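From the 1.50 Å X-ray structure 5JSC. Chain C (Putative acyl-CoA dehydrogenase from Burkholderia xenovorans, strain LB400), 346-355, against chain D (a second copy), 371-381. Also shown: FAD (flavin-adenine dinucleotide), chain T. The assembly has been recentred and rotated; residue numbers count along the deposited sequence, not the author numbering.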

# COMPACT_ATOMS: atom_id res chain seq x y z
N ALA C 346 -10.01 0.33 -9.74
CA ALA C 346 -9.93 -0.07 -11.14
C ALA C 346 -8.56 0.23 -11.71
O ALA C 346 -8.03 -0.55 -12.52
CB ALA C 346 -11.01 0.62 -11.96
N GLN C 347 -7.95 1.34 -11.30
CA GLN C 347 -6.58 1.63 -11.72
C GLN C 347 -5.66 0.48 -11.36
O GLN C 347 -4.85 0.03 -12.18
CB GLN C 347 -6.10 2.93 -11.07
CG GLN C 347 -4.65 3.32 -11.45
CD GLN C 347 -4.57 4.09 -12.75
OE1 GLN C 347 -5.31 5.06 -12.96
NE2 GLN C 347 -3.68 3.65 -13.65
N GLN C 348 -5.78 -0.01 -10.12
CA GLN C 348 -4.92 -1.10 -9.66
C GLN C 348 -5.20 -2.39 -10.42
O GLN C 348 -4.26 -3.12 -10.75
CB GLN C 348 -5.13 -1.32 -8.16
CG GLN C 348 -4.70 -0.15 -7.32
CD GLN C 348 -5.13 -0.31 -5.88
OE1 GLN C 348 -6.06 -1.07 -5.57
NE2 GLN C 348 -4.45 0.40 -4.98
N VAL C 349 -6.48 -2.70 -10.65
CA VAL C 349 -6.84 -3.92 -11.37
C VAL C 349 -6.28 -3.88 -12.78
O VAL C 349 -5.70 -4.85 -13.28
CB VAL C 349 -8.37 -4.09 -11.38
CG1 VAL C 349 -8.77 -5.28 -12.25
CG2 VAL C 349 -8.86 -4.28 -9.95
N ILE C 350 -6.49 -2.76 -13.47
CA ILE C 350 -6.03 -2.59 -14.83
C ILE C 350 -4.51 -2.67 -14.88
O ILE C 350 -3.93 -3.33 -15.76
CB ILE C 350 -6.57 -1.27 -15.40
CG1 ILE C 350 -8.08 -1.40 -15.63
CG2 ILE C 350 -5.85 -0.88 -16.68
CD1 ILE C 350 -8.78 -0.07 -15.82
N ASP C 351 -3.84 -2.02 -13.93
CA ASP C 351 -2.38 -2.06 -13.89
C ASP C 351 -1.86 -3.48 -13.74
O ASP C 351 -0.87 -3.86 -14.37
CB ASP C 351 -1.87 -1.18 -12.75
CG ASP C 351 -0.38 -1.06 -12.74
OD1 ASP C 351 0.15 -0.26 -13.53
OD2 ASP C 351 0.25 -1.77 -11.92
N ALA C 352 -2.53 -4.27 -12.90
CA ALA C 352 -2.15 -5.67 -12.71
C ALA C 352 -2.37 -6.47 -13.99
O ALA C 352 -1.55 -7.33 -14.34
CB ALA C 352 -2.93 -6.28 -11.55
N ALA C 353 -3.47 -6.21 -14.70
CA ALA C 353 -3.72 -6.92 -15.96
C ALA C 353 -2.67 -6.58 -17.02
O ALA C 353 -2.24 -7.46 -17.78
CB ALA C 353 -5.13 -6.61 -16.47
N VAL C 354 -2.26 -5.31 -17.10
CA VAL C 354 -1.15 -4.94 -17.98
C VAL C 354 0.08 -5.78 -17.65
O VAL C 354 0.73 -6.35 -18.54
CB VAL C 354 -0.84 -3.44 -17.86
CG1 VAL C 354 0.48 -3.12 -18.55
CG2 VAL C 354 -1.97 -2.63 -18.46
N GLN C 355 0.41 -5.88 -16.36
CA GLN C 355 1.61 -6.60 -15.95
C GLN C 355 1.54 -8.07 -16.33
O GLN C 355 2.55 -8.66 -16.76
CB GLN C 355 1.82 -6.43 -14.44
CG GLN C 355 3.21 -6.77 -13.96
CD GLN C 355 4.27 -5.77 -14.39
OE1 GLN C 355 3.96 -4.71 -14.96
NE2 GLN C 355 5.53 -6.08 -14.11
N LEU D 371 4.92 11.15 -19.27
CA LEU D 371 5.61 10.30 -18.30
C LEU D 371 4.75 9.11 -17.88
O LEU D 371 5.26 8.01 -17.66
CB LEU D 371 6.03 11.12 -17.08
CG LEU D 371 7.13 12.14 -17.38
CD1 LEU D 371 7.21 13.20 -16.28
CD2 LEU D 371 8.48 11.42 -17.55
N TYR D 372 3.44 9.33 -17.75
CA TYR D 372 2.52 8.25 -17.40
C TYR D 372 2.56 7.14 -18.43
O TYR D 372 2.49 5.95 -18.09
CB TYR D 372 1.11 8.82 -17.24
CG TYR D 372 0.02 7.81 -16.96
CD1 TYR D 372 -0.17 7.29 -15.68
CD2 TYR D 372 -0.83 7.39 -17.98
CE1 TYR D 372 -1.18 6.36 -15.42
CE2 TYR D 372 -1.85 6.48 -17.72
CZ TYR D 372 -2.01 5.96 -16.45
OH TYR D 372 -3.02 5.04 -16.20
N ARG D 373 2.71 7.50 -19.71
CA ARG D 373 2.87 6.48 -20.74
C ARG D 373 4.29 5.91 -20.75
O ARG D 373 4.47 4.70 -20.90
CB ARG D 373 2.51 7.05 -22.11
CG ARG D 373 1.01 7.34 -22.20
CD ARG D 373 0.59 7.72 -23.60
NE ARG D 373 0.93 9.10 -23.88
CZ ARG D 373 1.92 9.49 -24.67
NH1 ARG D 373 2.67 8.60 -25.30
NH2 ARG D 373 2.14 10.79 -24.84
N GLU D 374 5.30 6.77 -20.58
CA GLU D 374 6.69 6.34 -20.72
C GLU D 374 7.09 5.31 -19.67
O GLU D 374 7.83 4.36 -19.98
CB GLU D 374 7.61 7.56 -20.62
CG GLU D 374 9.02 7.29 -21.06
CD GLU D 374 9.14 7.18 -22.58
OE1 GLU D 374 8.81 8.16 -23.28
OE2 GLU D 374 9.57 6.11 -23.06
N ILE D 375 6.63 5.47 -18.43
CA ILE D 375 7.18 4.65 -17.35
C ILE D 375 6.69 3.21 -17.43
O ILE D 375 7.37 2.30 -16.94
CB ILE D 375 6.86 5.27 -15.98
CG1 ILE D 375 7.65 4.58 -14.87
CG2 ILE D 375 5.32 5.23 -15.71
CD1 ILE D 375 9.18 4.69 -15.05
N ARG D 376 5.52 2.97 -18.03
CA ARG D 376 4.85 1.69 -17.78
C ARG D 376 5.69 0.51 -18.26
O ARG D 376 5.76 -0.52 -17.58
CB ARG D 376 3.46 1.68 -18.44
CG ARG D 376 2.61 0.47 -18.03
CD ARG D 376 2.41 0.45 -16.52
NE ARG D 376 1.77 -0.75 -15.97
CZ ARG D 376 2.41 -1.90 -15.75
NH1 ARG D 376 3.68 -2.03 -16.11
NH2 ARG D 376 1.78 -2.94 -15.20
N ALA D 377 6.36 0.65 -19.40
CA ALA D 377 7.14 -0.46 -19.94
C ALA D 377 8.38 -0.78 -19.12
O ALA D 377 8.87 -1.92 -19.18
CB ALA D 377 7.58 -0.17 -21.38
N LEU D 378 8.90 0.18 -18.35
CA LEU D 378 10.14 -0.08 -17.62
C LEU D 378 9.94 -1.07 -16.48
O LEU D 378 10.92 -1.62 -15.96
CB LEU D 378 10.73 1.23 -17.08
CG LEU D 378 11.52 2.06 -18.10
CD1 LEU D 378 10.63 2.66 -19.19
CD2 LEU D 378 12.36 3.15 -17.43
N ARG D 379 8.69 -1.32 -16.08
CA ARG D 379 8.39 -2.36 -15.09
C ARG D 379 8.30 -3.74 -15.72
O ARG D 379 8.08 -4.73 -15.01
CB ARG D 379 7.07 -2.00 -14.38
CG ARG D 379 7.19 -0.74 -13.51
CD ARG D 379 5.80 -0.17 -13.17
NE ARG D 379 4.98 -1.19 -12.55
CZ ARG D 379 3.65 -1.17 -12.53
NH1 ARG D 379 3.00 -0.17 -13.11
NH2 ARG D 379 2.97 -2.16 -11.95
N ILE D 380 8.48 -3.83 -17.04
CA ILE D 380 8.29 -5.05 -17.80
C ILE D 380 9.58 -5.48 -18.50
O ILE D 380 10.01 -6.63 -18.38
CB ILE D 380 7.13 -4.90 -18.82
CG1 ILE D 380 5.83 -4.63 -18.06
CG2 ILE D 380 7.00 -6.15 -19.69
CD1 ILE D 380 4.69 -4.12 -18.92
N TYR D 381 10.23 -4.55 -19.20
CA TYR D 381 11.42 -4.95 -19.95
C TYR D 381 12.66 -4.99 -19.05
O TYR D 381 12.65 -4.52 -17.90
CB TYR D 381 11.62 -4.06 -21.18
CG TYR D 381 12.02 -2.59 -21.05
CD1 TYR D 381 13.14 -2.19 -20.33
CD2 TYR D 381 11.34 -1.60 -21.77
CE1 TYR D 381 13.52 -0.86 -20.26
CE2 TYR D 381 11.72 -0.27 -21.71
CZ TYR D 381 12.82 0.10 -20.97
OH TYR D 381 13.23 1.42 -20.91
PA FAD T . 5.76 -13.09 -20.03
O1A FAD T . 7.05 -13.83 -20.01
O2A FAD T . 4.59 -13.83 -20.64
O5B FAD T . 5.43 -12.64 -18.55
C5B FAD T . 4.14 -12.05 -18.27
C4B FAD T . 4.20 -11.61 -16.83
O4B FAD T . 4.33 -12.77 -15.99
C3B FAD T . 5.41 -10.77 -16.44
O3B FAD T . 5.29 -9.40 -16.83
C2B FAD T . 5.45 -10.96 -14.93
O2B FAD T . 4.58 -10.04 -14.28
C1B FAD T . 4.94 -12.40 -14.77
N9A FAD T . 5.96 -13.40 -14.45
C8A FAD T . 7.05 -13.73 -15.21
N7A FAD T . 7.75 -14.74 -14.74
C5A FAD T . 7.07 -15.09 -13.58
C6A FAD T . 7.29 -16.10 -12.63
N6A FAD T . 8.30 -16.97 -12.69
N1A FAD T . 6.41 -16.19 -11.60
C2A FAD T . 5.40 -15.32 -11.54
N3A FAD T . 5.10 -14.33 -12.38
C4A FAD T . 5.97 -14.27 -13.39
N1 FAD T . 13.25 -7.90 -25.48
C2 FAD T . 14.43 -8.07 -26.14
O2 FAD T . 14.93 -9.19 -26.30
N3 FAD T . 15.09 -6.98 -26.64
C4 FAD T . 14.68 -5.66 -26.53
O4 FAD T . 15.31 -4.78 -27.09
C4X FAD T . 13.45 -5.48 -25.81
N5 FAD T . 12.96 -4.27 -25.71
C5X FAD T . 11.69 -4.12 -25.18
C6 FAD T . 11.09 -2.86 -25.22
C7 FAD T . 9.78 -2.68 -24.81
C7M FAD T . 9.15 -1.31 -24.91
C8 FAD T . 9.05 -3.77 -24.32
C8M FAD T . 7.62 -3.62 -23.87
C9 FAD T . 9.65 -5.03 -24.26
C9A FAD T . 10.96 -5.21 -24.69
N10 FAD T . 11.56 -6.49 -24.74
C10 FAD T . 12.79 -6.66 -25.32
C1' FAD T . 10.80 -7.66 -24.27
C2' FAD T . 10.72 -7.78 -22.75
O2' FAD T . 11.99 -8.15 -22.21
C3' FAD T . 9.67 -8.83 -22.38
O3' FAD T . 8.41 -8.27 -22.71
C4' FAD T . 9.67 -9.22 -20.90
O4' FAD T . 10.84 -9.99 -20.61
C5' FAD T . 8.42 -10.00 -20.51
O5' FAD T . 8.31 -11.14 -21.40
P FAD T . 6.85 -11.37 -22.04
O1P FAD T . 6.34 -10.15 -22.72
O2P FAD T . 6.94 -12.56 -22.95
O3P FAD T . 5.92 -11.70 -20.79

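Polar side chains reaching out from one face of the chain C helix meet two arginines of chain D, and the contact buries 385 Å² over both sides. The two helix axes approach no closer than 13.4 Å, at 40°, and side chains bridge them; farther along, the CA atoms of Gln355(C) and Ile380(D) are 7.1 Å apart. Gln347(C), Asp351(C) and Gln355(C), spaced four residues apart and therefore on the same side of the helix, all take chi1 near t. Their CA-to-CB bonds point sideways, yet their ends come nearer to chain D.

Asp351(C) is the centre of the charge pairing. With chi2 at 80°, its carboxylate meets the guanidinium of Arg379(D) end-on through two hydrogen bonds, NH1 to OD1 at 2.9 Å and NH2 to OD2 at 2.7 Å; both nitrogens lie on the outer edge of the guanidinium, and the near-linear angles, 166° and 169°, show the two planar groups well matched. OD1 of Asp351(C) also forms a salt bridge to NE of Arg376(D), 3.0 Å away. One carboxylate thus serves two arginines, and its charge helps offset the close approach of NE of Arg376(D) to NH1 of Arg379(D), 3.2 Å, where two donors face each other without bonding.

Arg376(D) reaches across with chi angles t, p, t and 80°. Its NH2 donates to the backbone O of Asp351(C) at 2.9 Å and to OE1 of Gln355(C) at 2.8 Å, while its NH1 also reaches OE1 of Gln355(C), at 2.9 Å. These acceptors lie at the guanidinium edge, where the N-H bonds point; CG1 of Val354(C) covers one face, 3.6 Å from NH2 of Arg376(D). Arg379(D), by contrast, starts with CA-to-CB toward chain C and uses m, t, p to bring its guanidinium to the aspartate.

Gln355(C) (t, p, chi3 7°) suits its buried place because an amide both accepts and donates: OE1 takes the Arg376(D) bonds, while NE2 donates to the backbone O of Arg379(D) at 3.0 Å. Its own backbone O accepts a hydrogen bond from FAD O3B at 2.8 Å, placing the cofactor beside the contact.

Val354(C), chi1 t, points toward chain D and adds a modest apolar contact, its CG1 lying 4.3 Å from CD1 of Ile380(D), whose m, t conformation extends that methyl. At the far end, NE2 of Gln347(C) donates to OH of Tyr372(D) at 3.0 Å, near the ring plane; the tyrosine's t rotamer carries the hydroxyl across.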